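Proximal thread matrix protein 1 (PDB 4CN9) probably binds collagen as a matrix protein of the mussel byssus and holds zinc ions, one of them at a metal ion-dependent adhesion site. Local coordinates at residues A256-A261 / K363-L368; G341-R346 / E380-L385; D55-F60 / G102-S107; N73-K78 / G128-V133; G137-I142 / S177-P182. One frame throughout, in Å; residues are numbered along the deposited sequence.

Contact 1: residues A256-A261 / K363-L368; sequences AFVFDA and KVVILL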
# COMPACT_ATOMS: atom_id res chain seq x y z
N ALA A 256 -4.28 -10.82 12.95
CA ALA A 256 -4.00 -10.55 14.35
C ALA A 256 -4.52 -9.20 14.81
O ALA A 256 -4.15 -8.15 14.25
CB ALA A 256 -2.50 -10.69 14.62
N PHE A 257 -5.38 -9.22 15.83
CA PHE A 257 -5.75 -7.99 16.53
C PHE A 257 -4.68 -7.70 17.56
O PHE A 257 -4.38 -8.54 18.40
CB PHE A 257 -7.08 -8.14 17.26
CG PHE A 257 -8.26 -8.30 16.35
CD1 PHE A 257 -8.72 -7.24 15.61
CD2 PHE A 257 -8.92 -9.52 16.27
CE1 PHE A 257 -9.82 -7.40 14.77
CE2 PHE A 257 -10.02 -9.69 15.44
CZ PHE A 257 -10.46 -8.62 14.69
N VAL A 258 -4.11 -6.52 17.48
CA VAL A 258 -3.10 -6.10 18.44
C VAL A 258 -3.68 -4.87 19.11
O VAL A 258 -3.70 -3.79 18.52
CB VAL A 258 -1.79 -5.75 17.74
CG1 VAL A 258 -0.76 -5.27 18.76
CG2 VAL A 258 -1.28 -6.96 16.95
N PHE A 259 -4.20 -5.04 20.32
CA PHE A 259 -4.93 -3.95 20.94
C PHE A 259 -4.59 -3.57 22.38
O PHE A 259 -4.13 -4.38 23.18
CB PHE A 259 -6.43 -4.13 20.77
CG PHE A 259 -7.03 -5.25 21.54
CD1 PHE A 259 -7.51 -5.04 22.84
CD2 PHE A 259 -7.22 -6.49 20.95
CE1 PHE A 259 -8.11 -6.08 23.55
CE2 PHE A 259 -7.82 -7.53 21.66
CZ PHE A 259 -8.27 -7.33 22.96
N ASP A 260 -4.84 -2.29 22.63
CA ASP A 260 -4.61 -1.59 23.87
C ASP A 260 -5.46 -2.19 24.97
O ASP A 260 -6.67 -2.33 24.83
CB ASP A 260 -4.99 -0.13 23.60
CG ASP A 260 -4.74 0.80 24.76
OD1 ASP A 260 -4.40 0.36 25.88
OD2 ASP A 260 -4.89 2.02 24.51
N ALA A 261 -4.81 -2.57 26.07
CA ALA A 261 -5.51 -3.10 27.24
C ALA A 261 -5.15 -2.32 28.51
O ALA A 261 -5.31 -2.82 29.62
CB ALA A 261 -5.22 -4.58 27.43
N LYS A 363 -1.37 -12.11 5.46
CA LYS A 363 -1.21 -11.79 6.88
C LYS A 363 -1.61 -10.35 7.10
O LYS A 363 -1.24 -9.47 6.30
CB LYS A 363 0.24 -12.02 7.33
CG LYS A 363 0.70 -13.48 7.25
CD LYS A 363 2.16 -13.65 7.63
CE LYS A 363 3.10 -12.94 6.67
NZ LYS A 363 3.09 -13.53 5.30
N VAL A 364 -2.37 -10.11 8.17
CA VAL A 364 -2.88 -8.78 8.48
C VAL A 364 -2.76 -8.53 9.99
O VAL A 364 -3.03 -9.40 10.81
CB VAL A 364 -4.39 -8.63 8.09
CG1 VAL A 364 -4.87 -7.20 8.33
CG2 VAL A 364 -4.62 -9.03 6.63
N VAL A 365 -2.37 -7.32 10.35
CA VAL A 365 -2.46 -6.84 11.71
C VAL A 365 -3.42 -5.67 11.75
O VAL A 365 -3.32 -4.73 10.96
CB VAL A 365 -1.10 -6.35 12.27
CG1 VAL A 365 -1.31 -5.49 13.53
CG2 VAL A 365 -0.19 -7.54 12.58
N ILE A 366 -4.37 -5.71 12.67
CA ILE A 366 -5.21 -4.57 12.93
C ILE A 366 -4.86 -4.10 14.33
O ILE A 366 -5.12 -4.80 15.30
CB ILE A 366 -6.68 -4.92 12.89
CG1 ILE A 366 -7.06 -5.47 11.51
CG2 ILE A 366 -7.53 -3.70 13.22
CD1 ILE A 366 -8.42 -6.10 11.46
N LEU A 367 -4.27 -2.91 14.42
CA LEU A 367 -3.84 -2.35 15.70
C LEU A 367 -4.77 -1.22 16.14
O LEU A 367 -5.16 -0.36 15.34
CB LEU A 367 -2.40 -1.85 15.60
CG LEU A 367 -1.76 -1.40 16.91
CD1 LEU A 367 -0.28 -1.78 16.95
CD2 LEU A 367 -1.93 0.08 17.12
N LEU A 368 -5.10 -1.24 17.43
CA LEU A 368 -5.95 -0.23 18.04
C LEU A 368 -5.27 0.33 19.30
O LEU A 368 -4.86 -0.43 20.17
CB LEU A 368 -7.30 -0.85 18.45
CG LEU A 368 -8.33 -1.27 17.40
CD1 LEU A 368 -8.72 -2.75 17.50
CD2 LEU A 368 -9.58 -0.38 17.58
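Val-258 sits across from Leu-367, and its two methyls make the dense part of this strand pairing. CG2, anti to the carbonyl carbon, reaches back to Val-365 CG1 at 3.7 Å, while CG1, anti to the backbone N (chi1 178°), meets Leu-367 CD1 at 4.0 Å. A branched valine suits the place because its two arms serve two neighbours at once. On the other face of the sheet Phe-257 and Ile-366 lie side by side and point the same way, with ring atom CE1 3.8 Å from Ile-366 CD1. Between the strands run five backbone bonds, from Ala-256 N to Val-364 O at 2.9 Å through to Asp-260 N and Leu-368 O at 3.1 Å. Packing thins toward the ends. Ala-256 CB offers only a small surface to Val-365 CG2, 4.4 Å away, and the side chain of Phe-259 meets Leu-368 through CB alone (4.1 Å to Leu-368 CB), because the ring turns off toward Met-276 and Met-280 of helix 272-285. Lys-363, partly exposed, belongs to the solvent side: its chain leads away from strand 253-260, and NZ makes a weak bond to Glu-389 O. At the far end Asp-260 binds Ser-262 N through OD1 and Asp-370 N through OD2, which ties the C-terminal end of strand 253-260 to the residue following strand 362-369. Parallel, hydrophobic neighbours ending in an aspartate of a DxSxS sequence are typical of the central sheet of the von Willebrand factor type A fold.

Contact 2: residues G341-R346 / E380-L385; sequences GLENAR and EHESSL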
# COMPACT_ATOMS: atom_id res chain seq x y z
N GLY A 341 3.58 -4.81 21.46
CA GLY A 341 2.47 -5.49 20.80
C GLY A 341 2.84 -6.00 19.41
O GLY A 341 2.56 -7.14 19.05
N LEU A 342 3.45 -5.13 18.62
CA LEU A 342 3.88 -5.48 17.27
C LEU A 342 5.00 -6.53 17.29
O LEU A 342 4.97 -7.48 16.49
CB LEU A 342 4.34 -4.23 16.53
CG LEU A 342 3.23 -3.24 16.15
CD1 LEU A 342 3.81 -1.94 15.66
CD2 LEU A 342 2.28 -3.83 15.10
N GLU A 343 5.99 -6.37 18.18
CA GLU A 343 7.05 -7.37 18.35
C GLU A 343 6.46 -8.75 18.68
O GLU A 343 6.85 -9.77 18.12
CB GLU A 343 8.04 -6.95 19.46
CG GLU A 343 9.13 -8.00 19.74
CD GLU A 343 9.60 -8.03 21.21
OE1 GLU A 343 8.81 -7.73 22.15
OE2 GLU A 343 10.78 -8.36 21.43
N ASN A 344 5.53 -8.77 19.62
CA ASN A 344 4.90 -10.00 20.03
C ASN A 344 4.17 -10.68 18.84
O ASN A 344 4.27 -11.89 18.65
CB ASN A 344 3.94 -9.74 21.20
CG ASN A 344 3.44 -11.01 21.85
OD1 ASN A 344 2.64 -11.76 21.27
ND2 ASN A 344 3.88 -11.25 23.07
N ALA A 345 3.47 -9.89 18.04
CA ALA A 345 2.78 -10.46 16.88
C ALA A 345 3.83 -11.07 15.96
O ALA A 345 3.65 -12.16 15.43
CB ALA A 345 1.99 -9.39 16.15
N ARG A 346 4.95 -10.37 15.81
CA ARG A 346 6.00 -10.81 14.89
C ARG A 346 6.68 -12.10 15.36
O ARG A 346 6.92 -13.02 14.56
CB ARG A 346 7.03 -9.71 14.70
CG ARG A 346 8.14 -10.07 13.71
CD ARG A 346 9.04 -8.88 13.42
NE ARG A 346 9.75 -8.40 14.60
CZ ARG A 346 10.92 -8.87 15.02
NH1 ARG A 346 11.54 -9.84 14.36
NH2 ARG A 346 11.47 -8.36 16.12
N GLU A 380 8.13 1.91 14.73
CA GLU A 380 8.63 2.04 13.37
C GLU A 380 9.44 0.81 12.96
O GLU A 380 9.23 0.24 11.89
CB GLU A 380 9.48 3.29 13.22
CG GLU A 380 10.26 3.38 11.89
CD GLU A 380 9.45 4.00 10.76
OE1 GLU A 380 8.32 4.48 11.02
OE2 GLU A 380 9.94 4.01 9.61
N HIS A 381 10.35 0.38 13.83
CA HIS A 381 11.18 -0.77 13.52
C HIS A 381 10.40 -2.10 13.47
O HIS A 381 10.59 -2.90 12.55
CB HIS A 381 12.32 -0.88 14.53
CG HIS A 381 13.27 -2.01 14.25
ND1 HIS A 381 13.41 -3.09 15.10
CD2 HIS A 381 14.10 -2.24 13.21
CE1 HIS A 381 14.29 -3.93 14.59
NE2 HIS A 381 14.73 -3.43 13.46
N GLU A 382 9.52 -2.32 14.45
CA GLU A 382 8.77 -3.58 14.50
C GLU A 382 7.79 -3.68 13.33
O GLU A 382 7.57 -4.75 12.78
CB GLU A 382 8.02 -3.74 15.83
CG GLU A 382 8.91 -3.74 17.07
CD GLU A 382 9.91 -4.88 17.11
OE1 GLU A 382 9.68 -5.93 16.47
OE2 GLU A 382 10.94 -4.72 17.79
N SER A 383 7.19 -2.56 12.95
CA SER A 383 6.27 -2.57 11.82
C SER A 383 7.04 -2.78 10.52
O SER A 383 6.57 -3.47 9.64
CB SER A 383 5.47 -1.27 11.75
OG SER A 383 6.34 -0.15 11.76
N SER A 384 8.22 -2.19 10.40
CA SER A 384 9.03 -2.39 9.20
C SER A 384 9.33 -3.87 8.98
O SER A 384 9.18 -4.39 7.87
CB SER A 384 10.33 -1.59 9.30
OG SER A 384 11.16 -1.87 8.19
N LEU A 385 9.75 -4.55 10.05
CA LEU A 385 10.04 -5.97 10.01
C LEU A 385 8.81 -6.79 9.65
O LEU A 385 8.89 -7.70 8.83
CB LEU A 385 10.61 -6.44 11.36
CG LEU A 385 12.00 -5.91 11.73
CD1 LEU A 385 12.55 -6.58 12.99
CD2 LEU A 385 12.97 -6.10 10.57
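Arg-346 and Glu-382 join two neighbouring helices of the second von Willebrand factor type A domain, an alpha/beta fold in which strand 362-369 lies between them in sequence. The two segments run roughly parallel, 26° apart, with axes 8.9 Å from each other at closest approach. Leu-342 CB rests on Glu-382 CB at 3.8 Å. Arginine suits its place because it is long enough to span the space to the other helix and carries charge at its end. Its CB points toward the other helix, and CG continues the reach, anti to the backbone N (chi1 -178°). CD lies against Leu-385 CB, 3.6 Å away. A bend at chi3 (63°) then sets NE beside the carboxylate, where it gives a hydrogen bond to Glu-382 OE1 at 3.1 Å. CZ lies under Leu-385 CD1, which stands 3.5 Å above the centre of the guanidinium, so a leucine methyl covers one face while the rim does the polar work. NH1 also lies near this methyl, at 3.7 Å. NH2 completes a side-on grip, and both nitrogens hold one oxygen. Glu-382 in turn runs beside Glu-343, whose CB comes 3.6 Å from Glu-382 OE1. The guanidinium and carboxylate are nearly coplanar, and Arg-346 NH2 meets the syn lone pair of Glu-382 OE1 at 3.0 Å.

Contact 3: residues D55-F60 / G102-S107; sequences DIIVLF and GVVQFS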
# COMPACT_ATOMS: atom_id res chain seq x y z
N ASP A 55 -3.67 -1.94 -18.16
CA ASP A 55 -3.40 -0.65 -18.78
C ASP A 55 -2.35 0.03 -17.87
O ASP A 55 -2.59 0.29 -16.69
CB ASP A 55 -4.68 0.19 -18.90
CG ASP A 55 -5.64 -0.32 -19.99
OD1 ASP A 55 -5.17 -0.87 -21.02
OD2 ASP A 55 -6.87 -0.16 -19.83
N ILE A 56 -1.15 0.24 -18.42
CA ILE A 56 -0.03 0.76 -17.65
C ILE A 56 0.33 2.18 -18.11
O ILE A 56 0.55 2.42 -19.29
CB ILE A 56 1.20 -0.15 -17.79
CG1 ILE A 56 0.86 -1.59 -17.36
CG2 ILE A 56 2.34 0.38 -16.96
CD1 ILE A 56 1.56 -2.65 -18.19
N ILE A 57 0.36 3.11 -17.16
CA ILE A 57 0.80 4.46 -17.40
C ILE A 57 2.08 4.72 -16.64
O ILE A 57 2.15 4.52 -15.43
CB ILE A 57 -0.26 5.48 -16.94
CG1 ILE A 57 -1.58 5.24 -17.67
CG2 ILE A 57 0.24 6.91 -17.15
CD1 ILE A 57 -1.53 5.54 -19.17
N VAL A 58 3.11 5.14 -17.36
CA VAL A 58 4.32 5.64 -16.73
C VAL A 58 4.29 7.17 -16.67
O VAL A 58 4.08 7.84 -17.67
CB VAL A 58 5.60 5.19 -17.48
CG1 VAL A 58 6.84 5.82 -16.86
CG2 VAL A 58 5.68 3.67 -17.46
N LEU A 59 4.49 7.70 -15.46
CA LEU A 59 4.58 9.13 -15.19
C LEU A 59 6.06 9.46 -15.05
O LEU A 59 6.73 9.04 -14.09
CB LEU A 59 3.80 9.42 -13.90
CG LEU A 59 3.19 10.79 -13.58
CD1 LEU A 59 2.60 11.51 -14.79
CD2 LEU A 59 2.12 10.56 -12.52
N PHE A 60 6.56 10.19 -16.03
CA PHE A 60 7.98 10.33 -16.35
C PHE A 60 8.38 11.77 -16.04
O PHE A 60 7.96 12.69 -16.73
CB PHE A 60 8.10 10.01 -17.85
CG PHE A 60 9.50 9.96 -18.39
CD1 PHE A 60 10.25 11.13 -18.58
CD2 PHE A 60 10.06 8.75 -18.78
CE1 PHE A 60 11.52 11.06 -19.11
CE2 PHE A 60 11.34 8.68 -19.31
CZ PHE A 60 12.07 9.83 -19.48
N GLY A 102 1.00 3.58 -21.87
CA GLY A 102 1.05 5.00 -22.17
C GLY A 102 2.08 5.72 -21.30
O GLY A 102 2.46 5.25 -20.23
N VAL A 103 2.53 6.89 -21.77
CA VAL A 103 3.53 7.64 -21.04
C VAL A 103 3.14 9.09 -20.97
O VAL A 103 2.77 9.71 -21.99
CB VAL A 103 4.90 7.53 -21.69
CG1 VAL A 103 5.90 8.42 -20.95
CG2 VAL A 103 5.37 6.09 -21.70
N VAL A 104 3.24 9.63 -19.77
CA VAL A 104 2.91 11.01 -19.48
C VAL A 104 4.11 11.69 -18.84
O VAL A 104 4.64 11.19 -17.83
CB VAL A 104 1.72 11.05 -18.50
CG1 VAL A 104 1.49 12.45 -17.97
CG2 VAL A 104 0.48 10.48 -19.19
N GLN A 105 4.57 12.78 -19.44
CA GLN A 105 5.70 13.55 -18.91
C GLN A 105 5.18 14.62 -17.96
O GLN A 105 4.13 15.20 -18.18
CB GLN A 105 6.51 14.21 -20.03
CG GLN A 105 7.05 13.26 -21.08
CD GLN A 105 7.43 13.96 -22.41
OE1 GLN A 105 7.07 13.50 -23.49
NE2 GLN A 105 8.17 15.06 -22.32
N PHE A 106 5.93 14.89 -16.90
CA PHE A 106 5.52 15.91 -15.94
C PHE A 106 6.73 16.61 -15.34
O PHE A 106 7.76 15.97 -15.05
CB PHE A 106 4.65 15.30 -14.82
CG PHE A 106 5.46 14.64 -13.72
CD1 PHE A 106 5.87 13.32 -13.84
CD2 PHE A 106 5.82 15.36 -12.59
CE1 PHE A 106 6.64 12.72 -12.84
CE2 PHE A 106 6.59 14.78 -11.59
CZ PHE A 106 7.00 13.46 -11.71
N SER A 107 6.61 17.93 -15.18
CA SER A 107 7.53 18.73 -14.38
C SER A 107 6.84 20.08 -14.17
O SER A 107 6.12 20.28 -13.18
CB SER A 107 8.93 18.88 -15.01
OG SER A 107 8.92 19.25 -16.38
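Ile-57 fills the shallow hollow that Gly-102 leaves in the neighbouring strand. Its chain turns at chi2 (-68°) and lays CD1 over the glycine, 4.0 Å from Gly-102 CA; a CB on that residue would crowd this methyl, which is why glycine suits the place. The other branch, CG2, touches Val-104 CG2 at 4.1 Å, and an alanine at Ile-57 would probably open a gap over Gly-102 and leave Val-104 CG2 without its methyl partner. Further along the same face, Leu-59 and Val-104 lie side by side so closely that Leu-59 CD1 is only 3.5 Å from Val-104 CG1, tighter than usual for two carbons. These strands, 54-61 and 100-106, are joined by a beta-alpha-beta crossover that runs through helix 73-85, and they belong to the parallel core of a von Willebrand factor type A domain. Their backbones are laced by five bonds, from Gly-102 N to Ile-56 O through to Phe-106 N and Phe-60 O. Strand 54-61 ends on Asp-61, which binds zinc in another structure of this protein though not in this model, and the ring of Phe-106 packs near it. That ring crosses Leu-59 at about a right angle, CD1 lying 3.7 Å from Leu-59 CG, while Leu-59 C and Phe-60 N face its edge. On the reverse face Val-103 CG1 nestles against Phe-60 CB at 4.1 Å, while the ring of Phe-60 leads on toward Met-77. Gln-105, on this face too, sends NE2 to Asp-62 OD2 and Val-133 O.

Contact 4: residues N73-K78 / G128-V133; sequences NYQMMK and GIQDMV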
# COMPACT_ATOMS: atom_id res chain seq x y z
N ASN A 73 21.24 10.72 -18.56
CA ASN A 73 20.15 10.29 -17.69
C ASN A 73 18.84 9.96 -18.41
O ASN A 73 18.25 8.91 -18.15
CB ASN A 73 19.90 11.32 -16.60
CG ASN A 73 20.97 11.31 -15.54
OD1 ASN A 73 21.68 10.32 -15.38
ND2 ASN A 73 21.09 12.40 -14.79
N TYR A 74 18.37 10.84 -19.30
CA TYR A 74 17.09 10.59 -19.98
C TYR A 74 17.12 9.30 -20.79
O TYR A 74 16.13 8.58 -20.85
CB TYR A 74 16.69 11.75 -20.89
CG TYR A 74 16.08 12.93 -20.16
CD1 TYR A 74 15.03 12.75 -19.25
CD2 TYR A 74 16.56 14.22 -20.36
CE1 TYR A 74 14.47 13.83 -18.58
CE2 TYR A 74 16.02 15.31 -19.69
CZ TYR A 74 14.97 15.11 -18.80
OH TYR A 74 14.41 16.18 -18.13
N GLN A 75 18.25 9.02 -21.43
CA GLN A 75 18.36 7.78 -22.20
C GLN A 75 18.22 6.56 -21.29
O GLN A 75 17.59 5.57 -21.67
CB GLN A 75 19.69 7.72 -22.97
CG GLN A 75 19.72 6.58 -23.97
CD GLN A 75 18.49 6.57 -24.88
OE1 GLN A 75 18.23 7.53 -25.60
NE2 GLN A 75 17.72 5.50 -24.82
N MET A 76 18.79 6.63 -20.09
CA MET A 76 18.71 5.54 -19.13
C MET A 76 17.29 5.37 -18.62
O MET A 76 16.85 4.25 -18.37
CB MET A 76 19.68 5.77 -17.97
CG MET A 76 21.14 5.71 -18.40
SD MET A 76 22.34 5.79 -17.05
CE MET A 76 23.85 5.53 -17.97
N MET A 77 16.59 6.48 -18.44
CA MET A 77 15.18 6.42 -18.04
C MET A 77 14.37 5.77 -19.14
O MET A 77 13.54 4.91 -18.88
CB MET A 77 14.63 7.82 -17.74
CG MET A 77 15.20 8.45 -16.50
SD MET A 77 14.63 10.15 -16.24
CE MET A 77 12.90 9.82 -15.82
N LYS A 78 14.64 6.16 -20.38
CA LYS A 78 13.90 5.62 -21.51
C LYS A 78 14.12 4.12 -21.63
O LYS A 78 13.18 3.35 -21.88
CB LYS A 78 14.33 6.30 -22.80
CG LYS A 78 13.80 7.71 -22.94
CD LYS A 78 14.32 8.38 -24.18
CE LYS A 78 13.64 9.72 -24.38
NZ LYS A 78 13.96 10.31 -25.69
N GLY A 128 7.98 4.91 -29.62
CA GLY A 128 7.33 6.04 -28.99
C GLY A 128 8.12 6.57 -27.81
O GLY A 128 8.31 7.77 -27.67
N ILE A 129 8.60 5.67 -26.95
CA ILE A 129 9.40 6.05 -25.79
C ILE A 129 10.70 6.74 -26.23
O ILE A 129 11.08 7.80 -25.71
CB ILE A 129 9.72 4.82 -24.93
CG1 ILE A 129 8.44 4.32 -24.24
CG2 ILE A 129 10.79 5.14 -23.90
CD1 ILE A 129 8.55 2.89 -23.75
N GLN A 130 11.37 6.13 -27.21
CA GLN A 130 12.62 6.69 -27.72
C GLN A 130 12.43 8.10 -28.29
O GLN A 130 13.29 8.98 -28.14
CB GLN A 130 13.22 5.76 -28.79
CG GLN A 130 14.60 6.20 -29.24
CD GLN A 130 15.55 6.40 -28.08
OE1 GLN A 130 15.59 5.59 -27.15
NE2 GLN A 130 16.32 7.48 -28.11
N ASP A 131 11.29 8.32 -28.94
CA ASP A 131 11.01 9.58 -29.62
C ASP A 131 10.54 10.69 -28.69
O ASP A 131 10.34 11.81 -29.13
CB ASP A 131 9.95 9.38 -30.70
CG ASP A 131 10.49 8.66 -31.92
OD1 ASP A 131 11.73 8.58 -32.07
OD2 ASP A 131 9.67 8.17 -32.71
N MET A 132 10.34 10.38 -27.41
CA MET A 132 9.90 11.40 -26.46
C MET A 132 10.92 12.51 -26.35
O MET A 132 12.12 12.24 -26.27
CB MET A 132 9.73 10.83 -25.06
CG MET A 132 8.58 9.88 -24.87
SD MET A 132 8.80 9.08 -23.25
CE MET A 132 8.63 10.51 -22.18
N VAL A 133 10.43 13.74 -26.27
CA VAL A 133 11.26 14.90 -26.06
C VAL A 133 11.02 15.49 -24.67
O VAL A 133 9.98 16.10 -24.42
CB VAL A 133 10.93 16.00 -27.10
CG1 VAL A 133 11.87 17.19 -26.94
CG2 VAL A 133 11.00 15.43 -28.51
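Lys-78 stretches toward segment 128-133 and spends its ammonium group on two backbone carbonyls. NZ lies 2.7 Å from Met-132 O, in the plane of that carbonyl, and 2.9 Å from Gln-130 O, standing above the plane of the second. The chain beyond CG is fully extended, and its methylenes pass along Ile-129: Lys-78 CE comes 3.5 Å from Ile-129 O, while Lys-78 CB packs on Ile-129 CG2 at 3.9 Å. A lysine suits this buried place because its apolar stem can lie against isoleucine while its tip meets carbonyls at the end of helix 122-130 and in the loop that follows. The two carbonyls bonded to NZ would probably favour its charged form. In the von Willebrand factor type A fold these are two helices near one face of the sheet, 73-85 being part of the crossover between strands 54-61 and 100-106. Met-132 carries the contact inward, its side chain lying on Phe-60 and Val-103. Nearer the surface, Gln-75 and Gln-130 pair amide to amide, their planes only 18° apart. Each glutamine gives and takes one bond: Gln-130 NE2 reaches Gln-75 OE1 at 3.2 Å, and Gln-75 NE2 returns the bond to Gln-130 OE1 at the same length, in the carbonyl plane and on a lone pair. Both ends have further partners. Gln-75 NE2 also gives a bond to Asp-79 OD1, and Gln-130 OE1 also accepts one from Lys-82 NZ, which fixes which end of each amide is oxygen.

Contact 5: residues G137-I142 / S177-P182; sequences GGQTEI and SNAGAP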
# COMPACT_ATOMS: atom_id res chain seq x y z
N GLY A 137 11.44 21.05 -17.45
CA GLY A 137 10.70 22.06 -16.71
C GLY A 137 11.41 22.49 -15.44
O GLY A 137 12.23 21.75 -14.88
N GLY A 138 11.08 23.69 -14.98
CA GLY A 138 11.72 24.29 -13.82
C GLY A 138 11.01 24.03 -12.50
O GLY A 138 11.37 24.61 -11.49
N GLN A 139 9.99 23.18 -12.53
CA GLN A 139 9.17 22.83 -11.38
C GLN A 139 8.93 21.32 -11.40
O GLN A 139 9.12 20.68 -12.44
CB GLN A 139 7.79 23.48 -11.45
CG GLN A 139 7.76 24.99 -11.53
CD GLN A 139 6.34 25.52 -11.53
OE1 GLN A 139 5.39 24.79 -11.84
NE2 GLN A 139 6.18 26.80 -11.19
N THR A 140 8.45 20.77 -10.29
CA THR A 140 8.08 19.35 -10.24
C THR A 140 6.66 19.19 -9.68
O THR A 140 6.45 19.22 -8.46
CB THR A 140 9.08 18.55 -9.38
OG1 THR A 140 10.39 18.70 -9.92
CG2 THR A 140 8.73 17.05 -9.34
N GLU A 141 5.68 19.02 -10.56
CA GLU A 141 4.28 18.95 -10.14
C GLU A 141 3.78 17.51 -10.14
O GLU A 141 3.05 17.10 -11.05
CB GLU A 141 3.39 19.79 -11.06
CG GLU A 141 3.74 21.25 -11.15
CD GLU A 141 2.86 21.98 -12.17
OE1 GLU A 141 1.63 21.76 -12.18
OE2 GLU A 141 3.38 22.76 -12.98
N ILE A 142 4.15 16.77 -9.11
CA ILE A 142 3.76 15.37 -9.01
C ILE A 142 2.23 15.26 -8.95
O ILE A 142 1.63 14.39 -9.60
CB ILE A 142 4.41 14.71 -7.76
CG1 ILE A 142 5.94 14.68 -7.92
CG2 ILE A 142 3.83 13.32 -7.53
CD1 ILE A 142 6.70 13.91 -6.82
N SER A 177 7.63 17.32 -4.88
CA SER A 177 6.56 18.10 -5.48
C SER A 177 6.66 19.51 -4.89
O SER A 177 6.66 19.66 -3.67
CB SER A 177 5.20 17.48 -5.15
OG SER A 177 4.19 17.92 -6.05
N ASN A 178 6.74 20.53 -5.74
CA ASN A 178 6.89 21.90 -5.23
C ASN A 178 6.00 22.92 -5.91
O ASN A 178 6.24 24.12 -5.79
CB ASN A 178 8.35 22.36 -5.32
CG ASN A 178 8.88 22.40 -6.75
OD1 ASN A 178 8.17 22.09 -7.70
ND2 ASN A 178 10.13 22.80 -6.91
N ALA A 179 4.96 22.45 -6.60
CA ALA A 179 3.99 23.32 -7.24
C ALA A 179 2.82 22.49 -7.76
O ALA A 179 2.89 21.27 -7.80
CB ALA A 179 4.65 24.10 -8.37
N GLY A 180 1.73 23.16 -8.11
CA GLY A 180 0.59 22.51 -8.74
C GLY A 180 -0.34 21.82 -7.76
O GLY A 180 -0.37 22.15 -6.57
N ALA A 181 -1.10 20.86 -8.26
CA ALA A 181 -2.09 20.16 -7.44
C ALA A 181 -1.42 19.44 -6.27
O ALA A 181 -0.39 18.80 -6.44
CB ALA A 181 -2.86 19.18 -8.29
N PRO A 182 -2.00 19.56 -5.06
CA PRO A 182 -1.45 18.86 -3.89
C PRO A 182 -1.48 17.35 -4.12
O PRO A 182 -2.54 16.81 -4.42
CB PRO A 182 -2.40 19.27 -2.75
CG PRO A 182 -3.63 19.78 -3.42
CD PRO A 182 -3.20 20.35 -4.73
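Asn-178 brings its amide back toward Thr-140 by setting CG between its own backbone N and carbonyl carbon (chi1 62°), while chi2 (0°) eclipses OD1 with CA. OD1 then accepts the backbone N-H of Thr-140 at 2.9 Å, a nearly straight bond, while Asn-178 N answers to Thr-140 O at 3.0 Å. Asparagine suits the place because its amide oxygen and its own backbone N lie close enough together to bond the N and O of one residue, Thr-140. Ser-177 places OG anti to its backbone N (chi1 -160°), where Ile-142 N makes a weak bond to it at 3.3 Å. Between these bonds Glu-141, in the N-cap position of helix 142-153, packs against segment 177-182. Its CG meets Ala-179 O at 3.5 Å, and OE1 comes 3.7 Å from Gly-180 CA, where a CB would clash and where the positive phi also favours glycine. The carboxylate is bound by Thr-144 OG1 at OE1 and by Gly-109 N at OE2. An alanine in place of Glu-141 would probably leave Gly-109 N and Thr-144 OG1 without this mate and open a gap beside Gly-180. Thr-140 lies about 4 Å, by nearest side-chain atom, from the zinc held by Ser-63, Ser-65 and Asp-174. This is consistent with Thr-140 being the threonine of the metal ion-dependent adhesion site, its backbone fixed by Asn-178.

Contacts 1 and 3 are the buried ones built of paired parallel strands, pairings on opposite flanks of the equivalent strands 54-61 and 253-260 of the two von Willebrand factor type A domains, and both rely on backbone bonds and apolar side chains. Contact 2 covers contact 1, with Leu-342 on Leu-367, and adds charge where helices meet at the surface. Contact 4 does likewise for contact 3, through Met-132 on Val-103, but uses amides and a lysine. Contact 5, in loops, relies on bonds to backbone atoms and joins contact 3 where Ser-107 O meets Glu-141 N. Contacts 1 and 3 lie about 38 Å apart, centre to centre.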